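Local coordinates for protein glycinin A3B4 subunit (Glycine max, PDB 2D5F) that probably serves as a seed storage protein, an 11S globulin built from two cupin domains that assembles into hexamers, at residues Glu333-Pro338 with Arg350-Leu354. Residues are numbered along the deposited sequence; the frame is centred on the assembly and turned at random.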
# COMPACT_ATOMS: atom_id res chain seq x y z
N GLU B 333 14.87 -15.77 12.12
CA GLU B 333 13.77 -16.69 12.35
C GLU B 333 14.29 -18.12 12.19
O GLU B 333 15.12 -18.38 11.32
CB GLU B 333 12.68 -16.44 11.30
CG GLU B 333 11.34 -17.10 11.60
CD GLU B 333 10.62 -16.41 12.74
OE1 GLU B 333 10.52 -15.17 12.71
OE2 GLU B 333 10.14 -17.11 13.66
N ASN B 334 13.80 -19.04 13.01
CA ASN B 334 14.23 -20.42 12.86
C ASN B 334 13.48 -20.96 11.65
O ASN B 334 12.31 -20.64 11.46
CB ASN B 334 13.85 -21.28 14.06
CG ASN B 334 14.24 -22.73 13.87
OD1 ASN B 334 15.39 -23.11 14.07
ND2 ASN B 334 13.28 -23.55 13.43
N ILE B 335 14.14 -21.76 10.83
CA ILE B 335 13.47 -22.32 9.66
C ILE B 335 13.52 -23.84 9.63
O ILE B 335 12.64 -24.48 9.05
CB ILE B 335 14.10 -21.80 8.33
CG1 ILE B 335 13.21 -22.21 7.14
CG2 ILE B 335 15.49 -22.40 8.14
CD1 ILE B 335 13.73 -21.73 5.79
N ALA B 336 14.53 -24.42 10.27
CA ALA B 336 14.72 -25.87 10.25
C ALA B 336 14.04 -26.75 11.30
O ALA B 336 13.93 -27.95 11.08
CB ALA B 336 16.21 -26.17 10.23
N ARG B 337 13.59 -26.18 12.42
CA ARG B 337 12.93 -26.99 13.45
C ARG B 337 11.76 -27.79 12.88
O ARG B 337 10.90 -27.23 12.20
CB ARG B 337 12.41 -26.13 14.60
CG ARG B 337 13.43 -25.84 15.69
CD ARG B 337 12.72 -25.39 16.97
NE ARG B 337 11.94 -24.18 16.76
CZ ARG B 337 12.39 -22.95 17.01
NH1 ARG B 337 13.62 -22.76 17.48
NH2 ARG B 337 11.61 -21.90 16.78
N PRO B 338 11.71 -29.09 13.17
CA PRO B 338 10.65 -29.99 12.69
C PRO B 338 9.24 -29.45 12.86
O PRO B 338 8.43 -29.54 11.95
CB PRO B 338 10.87 -31.25 13.53
CG PRO B 338 12.35 -31.25 13.75
CD PRO B 338 12.62 -29.80 14.09
N ARG B 350 9.41 -33.30 4.98
CA ARG B 350 8.73 -32.07 5.34
C ARG B 350 9.27 -30.85 4.59
O ARG B 350 10.42 -30.83 4.15
CB ARG B 350 8.83 -31.83 6.85
CG ARG B 350 10.25 -31.81 7.41
CD ARG B 350 10.23 -31.58 8.92
NE ARG B 350 11.52 -31.78 9.57
CZ ARG B 350 12.45 -30.84 9.71
NH1 ARG B 350 13.59 -31.13 10.33
NH2 ARG B 350 12.26 -29.61 9.25
N ILE B 351 8.43 -29.83 4.45
CA ILE B 351 8.81 -28.60 3.78
C ILE B 351 8.36 -27.42 4.63
O ILE B 351 7.20 -27.37 5.07
CB ILE B 351 8.14 -28.48 2.40
CG1 ILE B 351 8.53 -29.67 1.52
CG2 ILE B 351 8.53 -27.15 1.73
CD1 ILE B 351 7.65 -29.82 0.29
N SER B 352 9.27 -26.49 4.86
CA SER B 352 8.96 -25.31 5.67
C SER B 352 9.28 -24.06 4.85
O SER B 352 10.31 -24.00 4.19
CB SER B 352 9.79 -25.31 6.95
OG SER B 352 9.53 -26.50 7.70
N THR B 353 8.38 -23.08 4.89
CA THR B 353 8.57 -21.85 4.13
C THR B 353 8.77 -20.63 5.01
O THR B 353 8.09 -20.44 6.00
CB THR B 353 7.35 -21.59 3.22
OG1 THR B 353 7.08 -22.75 2.42
CG2 THR B 353 7.61 -20.40 2.29
N LEU B 354 9.74 -19.80 4.63
CA LEU B 354 10.05 -18.56 5.34
C LEU B 354 9.99 -17.46 4.29
O LEU B 354 10.82 -17.42 3.39
CB LEU B 354 11.44 -18.62 5.97
CG LEU B 354 12.03 -17.32 6.53
CD1 LEU B 354 11.04 -16.66 7.48
CD2 LEU B 354 13.34 -17.62 7.26
O HOH W 1 11.20 -26.73 9.60
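E333 and I335 both pack against L354 where two sheets of this bicupin chain meet: strand 332-334 is the outermost strand, within this chain, of the sheet that also holds 121-125, whereas strand 349-354 belongs to the sheet of the second cupin domain. The segments run end to end in nearly opposite directions (172°), yet the CA atoms of I335 and L354 are still 6.7 Å apart, and the joint is made by side chains, backbone carbonyls of the turn and a bridging water. E333 offers its aliphatic part, CG lying 4.2 Å from CD1 of L354; its chain bends at chi2, which turns the carboxylate off to salt bridges with K330 and R340. I335, with CG1 anti to the backbone N (chi1 -170°), reaches across so that its CD1 sits 3.9 Å from CB of L354, and V122 of the adjacent strand 121-125 touches both residues. Beyond it the chain turns, and water 1 donates to the carbonyls of I335 and R337 while accepting from OG of S352. The carbonyl of A336 takes the main direct bond: NH2 of R350 lies 3.0 Å from its O, a bent approach (N-H...O 135°) from above the carbonyl plane, and NH1 adds a weak second one. P338 lies over one guanidinium face, its CA 3.6 Å from CZ of R350. Replacing R350 by an alanine is likely to leave the A336 carbonyl without this donor pair and P338 without its flat partner. At the rim of that stacked pair, ring CG of P338 comes within 3.6 Å of NH1 of R350.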